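Local atomic coordinates of hypothetical protein PH1948 (Pyrococcus horikoshii, PDB entry 1WY7), a protein that probably acts as an S-adenosylmethionine-dependent methyltransferase on RNA and binds the reaction product S-adenosyl-L-homocysteine. Residues S13-F18 with T60-Y65; W24-R29 with G123-H128; P31-S36 with T175-P180; V143-H148 with I197-K202. All blocks are in the same frame, centred on the assembly; numbering follows the deposited sequence.

Contact 1. Residues S13-F18 with T60-Y65; sequences SKLKGF and TGVLSY. With SAH (S-adenosyl-L-homocysteine), chain E.
In the S-adenosyl-L-homocysteine pocket of this Rossmann-like methyltransferase fold, Phe18 and Leu15 of the loop 13-18 close over Thr60, Val62 and Tyr65, where a glycine-containing turn after the first strand leads into helix 62-69. Thr60 CG2 stands over the centre of the Phe18 ring, 3.8 Å from its centroid and 11° off the normal, a CH-pi contact. SAH O3' lies at the edge of the same ring, 3.2 Å from Phe18 CZ. Replacing Phe18 with an alanine would probably leave Thr60 CG2 without its aromatic lid and open a gap beside the ligand's ribose. The other branch of Thr60 is polar: OG1, between the backbone N and the carbonyl carbon (chi1 61°), shares a water with Lys16 O, to which the water donates, and receives a weak bond from SAH N. The ligand's carboxylate is held from the helix start, Val62 N donating to SAH O over 2.8 Å. Farther from the ligand, Leu15 divides its two methyls. CD1 packs on Tyr65 CB at 3.7 Å, while CD2 sits over the centre of the Tyr65 ring, 4.0 Å from the centroid; the phenol OH beyond is bonded to Glu94 OE2.

Contact 2. Residues W24-R29 with G123-H128; sequences WLEQYR and GSQRKH. With SAH (S-adenosyl-L-homocysteine), chain E.
Glu26 reaches across to the loop 123-128 with its chain extended beyond CG, and the orientation of its carboxylate organises the contact. Three donors converge on the single oxygen OE1, each from a different direction. Gly123 N comes from the syn side at 2.8 Å, somewhat out of the carboxylate plane. Ser124 N arrives nearly along the C-O axis at 3.0 Å, with a fairly straight N-H...O angle of 158°. Ser124 OG donates from well above that plane over 3.2 Å. The second oxygen, OE2, accepts from the backbone N of Phe122, so the carboxylate is gripped at both ends and its rotation is fixed. Replacing Glu26 with an alanine would probably leave the backbone N-H groups of Gly123 and Ser124 without their shared acceptor and let the loop shift.

Nearer the backbone, Glu26 CG meets Gln125 CG at 3.6 Å; the two chains run obliquely past one another, with carboxylate and amide planes 90° apart. The chain of Arg126 is bent at chi2 and chi3; NH1 lies 3.4 Å from Trp24 CB. On the side of the ligand, Gln27 NE2 donates to SAH O2' along an almost straight line of 2.8 Å (172°). Gln27 thus holds the ribose while its neighbour Glu26 pins the loop that follows Asn119, Pro121 and Phe122, part of an Asn-Pro-Pro-Phe sequence that is consistent with the (Asn/Asp)-Pro-Pro-(Tyr/Phe) motif of N6-adenine methyltransferases.

Contact 3. Residues P31-S36 with T175-P180; sequences PGNAAS and TKIEIP
Apolar contact centres on Ile177, whose side chain meets Pro31 and Ala34 at the start of helix 32-44. Its CG2 methyl, anti to the carbonyl carbon, presses on Ala34 CB at 3.4 Å, tighter than usual for two carbons. Pro31, in the N-cap position of the helix, puts CG 4.0 Å from Ile177 CB and crosses that side chain obliquely. The same proline carbon lies 3.9 Å from Glu178 O.

Polar contact belongs to Asn33, which uses both ends of its amide. With chi1 at 75°, CG sits between the backbone N and the carbonyl carbon. ND2 donates to Lys176 O over 3.3 Å, a bent bond with an N-H...O angle of 144° and the donor tilted from the carbonyl plane. OD1 accepts from a water at 2.7 Å, and that water in turn accepts from Glu178 N. The amide therefore spans Ile177, taking hold of the backbone of the residue on each side of it, one directly and one through water, while its side chain crosses that of Ile177 at about a right angle.

The short axes of helix 32-36 and strand 175-179 approach to 8.2 Å with their N-to-C directions at 139°, obliquely antiparallel, against strand 167-179, an outermost strand of the sheet. Strand 175-179 pairs through its backbone with strand 191-202, and Ile177 also touches Ile193 and Val195 there. Ala35 of the helix packs on Leu12 of helix 6-13.

Contact 4. Residues V143-H148 with I197-K202; sequences VVYSIH and IYRFSK
Val143 begins the antiparallel pairing of strands 143-148 and 197-202 as the non-hydrogen-bonded partner of Ser201, its CG1 lying 3.7 Å from Arg199 NH1. Val144 forms a hydrogen-bonded pair with Phe200: Val144 N donates to Phe200 O at 3.0 Å and Phe200 N to Val144 O at 2.7 Å. Val144 CG1 also packs on Phe200 CD2 at 3.8 Å. Tyr145 and Arg199 lie side by side, pointing the same way. Arg199 CG stands over a face of the Tyr145 ring in a CH-pi contact; this CG is anti to the backbone N (chi1 178°), and the chain, extended from there to NE, leaves NE 3.0 Å from Tyr145 OH, at the guanidinium edge. Asp47 OD1 binds both Tyr145 OH and Arg199 NH1, while NH2 donates to Thr170 OG1. Ser146 pairs with Tyr198 through two further backbone bonds, and its CB touches the edge of the Phe200 ring. Ile147 meets Ile197 by their CG1 atoms at 4.3 Å. His148 brings CD2 to 3.7 Å from Tyr198 CD1, the rings oblique. Helix 32-44 covers the Tyr145, Ile147 and Ile197 face, helix 152-164 the Tyr198 and Phe200 face; strands 115-118 and 167-179 flank the pair.

Overall arrangement
Contacts 1 and 2 both touch S-adenosyl-L-homocysteine, with centres 18 Å apart: contact 1 holds the amino-acid end, while contact 2 reaches the ribose through Gln27. They meet directly, Phe18 CE1 lying 3.5 Å from Tyr28 N, and Ser13 O probably accepts from Arg29 NH2. Contact 3 links this pocket to the far edge of the sheet: Ala35 CB packs on Val62 CG1 of contact 1 at 3.8 Å, and Ile179 CG2 on Tyr28 CB of contact 2 at 3.6 Å. Contact 4 lies deeper in the same sheet, joined to contact 3 where Ile197 CD1 approaches Ala34 O, and Ile147's side chain remains about 8 Å from the ligand.

Contact 1. Residues S13-F18 with T60-Y65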
# COMPACT_ATOMS: atom_id res chain seq x y z
N SER A 13 11.14 2.73 8.95
CA SER A 13 12.37 2.19 8.38
C SER A 13 13.04 1.15 9.28
O SER A 13 13.92 0.41 8.84
CB SER A 13 13.36 3.32 8.11
OG SER A 13 13.80 3.90 9.32
N LYS A 14 12.61 1.10 10.54
CA LYS A 14 13.18 0.15 11.49
C LYS A 14 12.58 -1.25 11.42
O LYS A 14 13.10 -2.18 12.05
CB LYS A 14 13.02 0.69 12.91
CG LYS A 14 13.89 1.91 13.16
CD LYS A 14 13.62 2.51 14.52
CE LYS A 14 14.57 3.67 14.78
NZ LYS A 14 14.32 4.27 16.13
N LEU A 15 11.51 -1.42 10.64
CA LEU A 15 10.87 -2.72 10.48
C LEU A 15 11.74 -3.66 9.65
O LEU A 15 12.52 -3.22 8.81
CB LEU A 15 9.51 -2.58 9.80
CG LEU A 15 8.39 -1.83 10.54
CD1 LEU A 15 7.10 -1.88 9.71
CD2 LEU A 15 8.14 -2.48 11.89
N LYS A 16 11.58 -4.96 9.87
CA LYS A 16 12.33 -5.97 9.12
C LYS A 16 11.85 -6.05 7.68
O LYS A 16 10.66 -5.87 7.41
CB LYS A 16 12.18 -7.33 9.80
CG LYS A 16 12.88 -7.43 11.15
CD LYS A 16 12.35 -6.38 12.13
CE LYS A 16 13.30 -6.15 13.31
NZ LYS A 16 13.41 -7.32 14.23
N GLY A 17 12.77 -6.32 6.75
CA GLY A 17 12.41 -6.43 5.34
C GLY A 17 12.17 -7.87 4.91
O GLY A 17 12.14 -8.77 5.76
N PHE A 18 12.00 -8.09 3.61
CA PHE A 18 11.76 -9.43 3.07
C PHE A 18 12.96 -10.36 3.27
O PHE A 18 14.10 -9.96 3.06
CB PHE A 18 11.47 -9.37 1.57
CG PHE A 18 10.15 -8.75 1.22
CD1 PHE A 18 10.04 -7.39 0.98
CD2 PHE A 18 9.00 -9.55 1.12
CE1 PHE A 18 8.82 -6.82 0.63
CE2 PHE A 18 7.77 -8.99 0.77
CZ PHE A 18 7.68 -7.62 0.53
N THR A 60 5.78 -6.90 3.97
CA THR A 60 6.36 -6.92 5.32
C THR A 60 5.52 -6.15 6.33
O THR A 60 5.82 -6.17 7.52
CB THR A 60 7.80 -6.34 5.36
OG1 THR A 60 7.79 -4.97 4.94
CG2 THR A 60 8.72 -7.14 4.47
N GLY A 61 4.49 -5.46 5.86
CA GLY A 61 3.63 -4.72 6.76
C GLY A 61 3.96 -3.26 7.07
O GLY A 61 3.46 -2.73 8.05
N VAL A 62 4.78 -2.60 6.26
CA VAL A 62 5.13 -1.20 6.54
C VAL A 62 3.89 -0.31 6.60
O VAL A 62 3.71 0.43 7.58
CB VAL A 62 6.08 -0.62 5.46
CG1 VAL A 62 6.26 0.87 5.69
CG2 VAL A 62 7.43 -1.32 5.51
N LEU A 63 3.04 -0.37 5.58
CA LEU A 63 1.83 0.44 5.54
C LEU A 63 0.87 0.07 6.66
O LEU A 63 0.24 0.94 7.27
CB LEU A 63 1.12 0.30 4.18
CG LEU A 63 1.88 0.86 2.97
CD1 LEU A 63 0.99 0.76 1.75
CD2 LEU A 63 2.26 2.33 3.22
N SER A 64 0.76 -1.23 6.92
CA SER A 64 -0.12 -1.73 7.97
C SER A 64 0.31 -1.22 9.33
O SER A 64 -0.52 -0.76 10.13
CB SER A 64 -0.08 -3.26 7.99
OG SER A 64 -0.64 -3.80 6.82
N TYR A 65 1.61 -1.31 9.60
CA TYR A 65 2.17 -0.87 10.87
C TYR A 65 1.89 0.63 11.08
O TYR A 65 1.41 1.04 12.14
CB TYR A 65 3.68 -1.14 10.88
CG TYR A 65 4.38 -0.83 12.18
CD1 TYR A 65 4.91 0.44 12.43
CD2 TYR A 65 4.52 -1.80 13.17
CE1 TYR A 65 5.58 0.72 13.61
CE2 TYR A 65 5.18 -1.53 14.36
CZ TYR A 65 5.71 -0.27 14.57
OH TYR A 65 6.39 0.00 15.74
N SAH E . 6.66 -4.32 1.86
CA SAH E . 5.68 -3.43 1.21
CB SAH E . 4.95 -4.26 0.14
CG SAH E . 5.74 -4.11 -1.11
SD SAH E . 5.34 -4.94 -2.66
C SAH E . 4.81 -2.86 2.29
O SAH E . 5.25 -2.86 3.48
OXT SAH E . 3.68 -2.43 1.89
C5' SAH E . 3.66 -5.51 -2.52
C4' SAH E . 3.37 -6.99 -2.22
O4' SAH E . 2.41 -7.49 -3.18
C3' SAH E . 4.54 -7.96 -2.40
O3' SAH E . 4.96 -8.23 -1.04
C2' SAH E . 3.95 -9.23 -3.02
O2' SAH E . 4.25 -10.51 -2.51
C1' SAH E . 2.45 -8.90 -3.10
N9 SAH E . 1.77 -9.45 -4.26
C8 SAH E . 2.18 -9.58 -5.57
N7 SAH E . 1.28 -10.12 -6.36
C5 SAH E . 0.20 -10.36 -5.52
C6 SAH E . -1.10 -10.91 -5.73
N6 SAH E . -1.51 -11.33 -6.94
N1 SAH E . -1.97 -11.03 -4.67
C2 SAH E . -1.56 -10.60 -3.45
N3 SAH E . -0.36 -10.06 -3.13
C4 SAH E . 0.48 -9.96 -4.22
O HOH W 1 9.78 -3.58 6.38

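Contact 2. Residues W24-R29 with G123-H128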
# COMPACT_ATOMS: atom_id res chain seq x y z
N TRP A 24 9.74 -11.33 -9.17
CA TRP A 24 8.60 -11.45 -10.08
C TRP A 24 7.30 -11.03 -9.41
O TRP A 24 6.26 -10.90 -10.06
CB TRP A 24 8.48 -12.88 -10.60
CG TRP A 24 8.22 -13.88 -9.56
CD1 TRP A 24 7.00 -14.29 -9.11
CD2 TRP A 24 9.19 -14.60 -8.81
NE1 TRP A 24 7.16 -15.22 -8.12
CE2 TRP A 24 8.50 -15.43 -7.92
CE3 TRP A 24 10.60 -14.62 -8.80
CZ2 TRP A 24 9.15 -16.29 -7.02
CZ3 TRP A 24 11.25 -15.46 -7.91
CH2 TRP A 24 10.53 -16.29 -7.03
N LEU A 25 7.36 -10.83 -8.10
CA LEU A 25 6.20 -10.39 -7.33
C LEU A 25 6.44 -8.95 -6.85
O LEU A 25 5.68 -8.42 -6.05
CB LEU A 25 5.96 -11.28 -6.12
CG LEU A 25 5.50 -12.73 -6.31
CD1 LEU A 25 5.22 -13.34 -4.93
CD2 LEU A 25 4.24 -12.76 -7.16
N GLU A 26 7.53 -8.35 -7.35
CA GLU A 26 7.91 -6.99 -6.98
C GLU A 26 7.95 -6.82 -5.47
O GLU A 26 7.32 -5.91 -4.93
CB GLU A 26 6.93 -5.98 -7.58
CG GLU A 26 6.87 -5.93 -9.10
CD GLU A 26 6.23 -4.65 -9.61
OE1 GLU A 26 5.86 -4.59 -10.80
OE2 GLU A 26 6.11 -3.70 -8.81
N GLN A 27 8.70 -7.68 -4.79
CA GLN A 27 8.79 -7.58 -3.33
C GLN A 27 9.91 -6.69 -2.80
O GLN A 27 11.07 -7.11 -2.71
CB GLN A 27 8.91 -8.97 -2.69
CG GLN A 27 7.70 -9.89 -2.91
CD GLN A 27 7.80 -11.20 -2.13
OE1 GLN A 27 8.90 -11.73 -1.91
NE2 GLN A 27 6.66 -11.72 -1.72
N TYR A 28 9.56 -5.46 -2.48
CA TYR A 28 10.49 -4.51 -1.88
C TYR A 28 9.63 -3.78 -0.84
O TYR A 28 8.48 -3.44 -1.11
CB TYR A 28 11.06 -3.53 -2.93
CG TYR A 28 10.03 -2.61 -3.56
CD1 TYR A 28 9.59 -1.47 -2.89
CD2 TYR A 28 9.47 -2.91 -4.80
CE1 TYR A 28 8.59 -0.65 -3.43
CE2 TYR A 28 8.47 -2.09 -5.35
CZ TYR A 28 8.04 -0.97 -4.66
OH TYR A 28 7.00 -0.21 -5.15
N ARG A 29 10.17 -3.58 0.35
CA ARG A 29 9.43 -2.90 1.40
C ARG A 29 9.12 -1.47 0.98
O ARG A 29 9.95 -0.83 0.32
CB ARG A 29 10.25 -2.88 2.69
CG ARG A 29 11.60 -2.19 2.50
CD ARG A 29 12.34 -2.08 3.80
NE ARG A 29 11.51 -1.45 4.82
CZ ARG A 29 11.90 -1.25 6.08
NH1 ARG A 29 11.07 -0.68 6.94
NH2 ARG A 29 13.11 -1.63 6.46
N GLY A 123 3.63 -3.60 -12.16
CA GLY A 123 3.34 -4.36 -13.36
C GLY A 123 4.51 -4.34 -14.32
O GLY A 123 4.33 -4.48 -15.53
N SER A 124 5.71 -4.16 -13.78
CA SER A 124 6.89 -4.14 -14.62
C SER A 124 7.48 -5.54 -14.72
O SER A 124 8.21 -5.84 -15.67
CB SER A 124 7.91 -3.15 -14.06
OG SER A 124 8.08 -3.33 -12.67
N GLN A 125 7.14 -6.40 -13.77
CA GLN A 125 7.64 -7.77 -13.78
C GLN A 125 6.64 -8.69 -14.48
O GLN A 125 7.02 -9.70 -15.08
CB GLN A 125 7.88 -8.25 -12.34
CG GLN A 125 8.95 -7.43 -11.63
CD GLN A 125 10.30 -7.56 -12.30
OE1 GLN A 125 11.12 -6.63 -12.27
NE2 GLN A 125 10.56 -8.72 -12.90
N ARG A 126 5.36 -8.33 -14.39
CA ARG A 126 4.29 -9.10 -15.02
C ARG A 126 3.23 -8.15 -15.56
O ARG A 126 2.70 -7.33 -14.81
CB ARG A 126 3.60 -10.04 -14.02
CG ARG A 126 4.39 -10.44 -12.79
CD ARG A 126 5.66 -11.21 -13.11
NE ARG A 126 5.46 -12.32 -14.04
CZ ARG A 126 6.41 -13.19 -14.37
NH1 ARG A 126 7.63 -13.09 -13.85
NH2 ARG A 126 6.14 -14.16 -15.24
N LYS A 127 2.90 -8.29 -16.83
CA LYS A 127 1.92 -7.44 -17.49
C LYS A 127 0.63 -7.18 -16.70
O LYS A 127 -0.06 -8.10 -16.28
CB LYS A 127 1.58 -8.03 -18.86
CG LYS A 127 1.72 -7.03 -20.00
CD LYS A 127 2.91 -6.09 -19.76
CE LYS A 127 3.01 -5.01 -20.82
NZ LYS A 127 3.40 -3.69 -20.22
N HIS A 128 0.32 -5.90 -16.50
CA HIS A 128 -0.89 -5.49 -15.80
C HIS A 128 -1.09 -6.07 -14.39
O HIS A 128 -2.22 -6.25 -13.95
CB HIS A 128 -2.11 -5.89 -16.64
CG HIS A 128 -2.11 -5.32 -18.02
ND1 HIS A 128 -1.35 -4.23 -18.38
CD2 HIS A 128 -2.82 -5.67 -19.12
CE1 HIS A 128 -1.59 -3.93 -19.65
NE2 HIS A 128 -2.48 -4.79 -20.12
N SAH E . 6.66 -4.32 1.86
CA SAH E . 5.68 -3.43 1.21
CB SAH E . 4.95 -4.26 0.14
CG SAH E . 5.74 -4.11 -1.11
SD SAH E . 5.34 -4.94 -2.66
C SAH E . 4.81 -2.86 2.29
O SAH E . 5.25 -2.86 3.48
OXT SAH E . 3.68 -2.43 1.89
C5' SAH E . 3.66 -5.51 -2.52
C4' SAH E . 3.37 -6.99 -2.22
O4' SAH E . 2.41 -7.49 -3.18
C3' SAH E . 4.54 -7.96 -2.40
O3' SAH E . 4.96 -8.23 -1.04
C2' SAH E . 3.95 -9.23 -3.02
O2' SAH E . 4.25 -10.51 -2.51
C1' SAH E . 2.45 -8.90 -3.10
N9 SAH E . 1.77 -9.45 -4.26
C8 SAH E . 2.18 -9.58 -5.57
N7 SAH E . 1.28 -10.12 -6.36
C5 SAH E . 0.20 -10.36 -5.52
C6 SAH E . -1.10 -10.91 -5.73
N6 SAH E . -1.51 -11.33 -6.94
N1 SAH E . -1.97 -11.03 -4.67
C2 SAH E . -1.56 -10.60 -3.45
N3 SAH E . -0.36 -10.06 -3.13
C4 SAH E . 0.48 -9.96 -4.22

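Contact 3. Residues P31-S36 with T175-P180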
# COMPACT_ATOMS: atom_id res chain seq x y z
N PRO A 31 9.34 2.16 0.96
CA PRO A 31 10.29 3.08 1.60
C PRO A 31 9.59 3.97 2.63
O PRO A 31 8.46 4.42 2.42
CB PRO A 31 10.86 3.86 0.41
CG PRO A 31 10.84 2.83 -0.69
CD PRO A 31 9.46 2.22 -0.51
N GLY A 32 10.26 4.21 3.75
CA GLY A 32 9.68 5.02 4.81
C GLY A 32 9.13 6.38 4.40
O GLY A 32 8.08 6.80 4.87
N ASN A 33 9.84 7.09 3.54
CA ASN A 33 9.37 8.41 3.13
C ASN A 33 8.05 8.35 2.37
O ASN A 33 7.10 9.06 2.71
CB ASN A 33 10.44 9.12 2.29
CG ASN A 33 10.56 8.57 0.87
OD1 ASN A 33 10.75 7.36 0.66
ND2 ASN A 33 10.45 9.47 -0.12
N ALA A 34 7.97 7.50 1.35
CA ALA A 34 6.75 7.38 0.57
C ALA A 34 5.62 6.87 1.47
O ALA A 34 4.50 7.39 1.42
CB ALA A 34 6.96 6.41 -0.61
N ALA A 35 5.93 5.87 2.29
CA ALA A 35 4.94 5.30 3.21
C ALA A 35 4.39 6.38 4.13
O ALA A 35 3.18 6.46 4.36
CB ALA A 35 5.58 4.20 4.03
N SER A 36 5.30 7.20 4.68
CA SER A 36 4.94 8.31 5.56
C SER A 36 4.02 9.29 4.86
O SER A 36 3.04 9.73 5.44
CB SER A 36 6.18 9.11 5.99
OG SER A 36 7.01 8.33 6.82
N THR A 175 6.64 11.99 -5.39
CA THR A 175 7.90 11.90 -4.65
C THR A 175 8.84 10.89 -5.27
O THR A 175 8.43 10.00 -6.01
CB THR A 175 7.73 11.45 -3.18
OG1 THR A 175 6.58 10.60 -3.07
CG2 THR A 175 7.63 12.63 -2.24
N LYS A 176 10.12 11.02 -4.92
CA LYS A 176 11.14 10.11 -5.41
C LYS A 176 11.47 9.15 -4.29
O LYS A 176 11.66 9.57 -3.15
CB LYS A 176 12.41 10.89 -5.79
CG LYS A 176 12.11 12.25 -6.41
CD LYS A 176 13.37 12.95 -6.92
CE LYS A 176 13.80 12.39 -8.27
NZ LYS A 176 14.89 13.20 -8.88
N ILE A 177 11.52 7.86 -4.60
CA ILE A 177 11.86 6.88 -3.57
C ILE A 177 13.14 6.19 -3.99
O ILE A 177 13.56 6.28 -5.14
CB ILE A 177 10.76 5.82 -3.39
CG1 ILE A 177 10.56 5.02 -4.69
CG2 ILE A 177 9.46 6.49 -2.94
CD1 ILE A 177 9.58 3.86 -4.55
N GLU A 178 13.76 5.52 -3.04
CA GLU A 178 14.99 4.79 -3.33
C GLU A 178 14.82 3.37 -2.85
O GLU A 178 14.62 3.12 -1.66
CB GLU A 178 16.17 5.46 -2.63
CG GLU A 178 16.37 6.90 -3.06
CD GLU A 178 17.59 7.54 -2.45
OE1 GLU A 178 17.68 7.61 -1.20
OE2 GLU A 178 18.48 7.98 -3.22
N ILE A 179 14.90 2.43 -3.77
CA ILE A 179 14.78 1.04 -3.40
C ILE A 179 16.17 0.45 -3.43
O ILE A 179 16.76 0.29 -4.49
CB ILE A 179 13.84 0.28 -4.37
CG1 ILE A 179 12.50 1.02 -4.48
CG2 ILE A 179 13.61 -1.14 -3.86
CD1 ILE A 179 11.51 0.39 -5.45
N PRO A 180 16.73 0.15 -2.25
CA PRO A 180 18.07 -0.42 -2.11
C PRO A 180 18.21 -1.73 -2.88
O PRO A 180 17.31 -2.57 -2.84
CB PRO A 180 18.20 -0.64 -0.60
CG PRO A 180 17.39 0.51 -0.04
CD PRO A 180 16.16 0.49 -0.93
O HOH W 2 13.06 6.71 -0.59

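Contact 4. Residues V143-H148 with I197-K202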
# COMPACT_ATOMS: atom_id res chain seq x y z
N VAL A 143 -12.87 4.62 -0.47
CA VAL A 143 -11.68 5.47 -0.43
C VAL A 143 -10.43 4.60 -0.60
O VAL A 143 -10.19 3.69 0.18
CB VAL A 143 -11.55 6.26 0.90
CG1 VAL A 143 -10.27 7.11 0.87
CG2 VAL A 143 -12.76 7.18 1.09
N VAL A 144 -9.63 4.90 -1.62
CA VAL A 144 -8.43 4.13 -1.91
C VAL A 144 -7.17 4.98 -2.00
O VAL A 144 -7.17 6.04 -2.63
CB VAL A 144 -8.57 3.38 -3.27
CG1 VAL A 144 -7.28 2.66 -3.62
CG2 VAL A 144 -9.76 2.44 -3.23
N TYR A 145 -6.09 4.51 -1.36
CA TYR A 145 -4.79 5.18 -1.40
C TYR A 145 -3.83 4.19 -2.04
O TYR A 145 -3.67 3.08 -1.55
CB TYR A 145 -4.28 5.54 0.01
CG TYR A 145 -5.04 6.66 0.71
CD1 TYR A 145 -4.62 7.99 0.62
CD2 TYR A 145 -6.18 6.38 1.46
CE1 TYR A 145 -5.33 9.02 1.26
CE2 TYR A 145 -6.89 7.38 2.11
CZ TYR A 145 -6.47 8.70 2.01
OH TYR A 145 -7.20 9.68 2.63
N SER A 146 -3.20 4.59 -3.13
CA SER A 146 -2.28 3.70 -3.82
C SER A 146 -1.05 4.42 -4.33
O SER A 146 -1.00 5.65 -4.34
CB SER A 146 -2.99 3.00 -4.98
OG SER A 146 -2.18 1.98 -5.52
N ILE A 147 -0.05 3.65 -4.75
CA ILE A 147 1.18 4.21 -5.26
C ILE A 147 1.44 3.66 -6.66
O ILE A 147 1.25 2.47 -6.90
CB ILE A 147 2.37 3.86 -4.33
CG1 ILE A 147 2.13 4.43 -2.93
CG2 ILE A 147 3.66 4.40 -4.91
CD1 ILE A 147 3.23 4.13 -1.94
N HIS A 148 1.88 4.52 -7.57
CA HIS A 148 2.15 4.11 -8.94
C HIS A 148 3.27 4.93 -9.55
O HIS A 148 3.62 6.00 -9.04
CB HIS A 148 0.89 4.28 -9.79
CG HIS A 148 -0.26 3.45 -9.32
ND1 HIS A 148 -0.39 2.11 -9.62
CD2 HIS A 148 -1.30 3.76 -8.51
CE1 HIS A 148 -1.45 1.63 -9.02
NE2 HIS A 148 -2.03 2.60 -8.33
N ILE A 197 1.49 9.21 -5.36
CA ILE A 197 0.70 8.62 -4.29
C ILE A 197 -0.70 9.16 -4.58
O ILE A 197 -0.93 10.38 -4.57
CB ILE A 197 1.19 9.10 -2.91
CG1 ILE A 197 2.64 8.67 -2.72
CG2 ILE A 197 0.29 8.53 -1.82
CD1 ILE A 197 3.24 9.09 -1.40
N TYR A 198 -1.63 8.26 -4.88
CA TYR A 198 -3.00 8.65 -5.21
C TYR A 198 -3.99 8.43 -4.09
O TYR A 198 -3.81 7.57 -3.25
CB TYR A 198 -3.55 7.85 -6.40
CG TYR A 198 -2.92 8.08 -7.74
CD1 TYR A 198 -1.74 7.43 -8.11
CD2 TYR A 198 -3.54 8.91 -8.69
CE1 TYR A 198 -1.20 7.59 -9.40
CE2 TYR A 198 -3.00 9.08 -9.97
CZ TYR A 198 -1.84 8.42 -10.31
OH TYR A 198 -1.28 8.62 -11.54
N ARG A 199 -5.05 9.23 -4.14
CA ARG A 199 -6.18 9.08 -3.23
C ARG A 199 -7.38 9.09 -4.17
O ARG A 199 -7.61 10.08 -4.86
CB ARG A 199 -6.31 10.24 -2.26
CG ARG A 199 -7.55 10.02 -1.38
CD ARG A 199 -7.81 11.14 -0.41
NE ARG A 199 -8.95 10.80 0.43
CZ ARG A 199 -10.22 11.09 0.14
NH1 ARG A 199 -11.18 10.72 0.99
NH2 ARG A 199 -10.52 11.75 -0.97
N PHE A 200 -8.10 7.98 -4.21
CA PHE A 200 -9.28 7.84 -5.07
C PHE A 200 -10.52 7.88 -4.16
O PHE A 200 -10.49 7.37 -3.04
CB PHE A 200 -9.27 6.48 -5.78
CG PHE A 200 -8.05 6.23 -6.64
CD1 PHE A 200 -8.00 6.66 -7.95
CD2 PHE A 200 -6.98 5.50 -6.14
CE1 PHE A 200 -6.92 6.36 -8.77
CE2 PHE A 200 -5.89 5.19 -6.94
CZ PHE A 200 -5.85 5.62 -8.26
N SER A 201 -11.60 8.49 -4.65
CA SER A 201 -12.83 8.58 -3.88
C SER A 201 -13.98 8.16 -4.81
O SER A 201 -14.03 8.58 -5.96
CB SER A 201 -13.04 10.02 -3.41
OG SER A 201 -14.18 10.12 -2.58
N LYS A 202 -14.90 7.33 -4.31
CA LYS A 202 -16.02 6.88 -5.14
C LYS A 202 -16.97 8.03 -5.51
O LYS A 202 -17.51 8.69 -4.63
CB LYS A 202 -16.81 5.77 -4.44
CG LYS A 202 -17.89 5.16 -5.33
CD LYS A 202 -18.36 3.80 -4.84
CE LYS A 202 -19.07 3.06 -5.98
NZ LYS A 202 -19.48 1.67 -5.60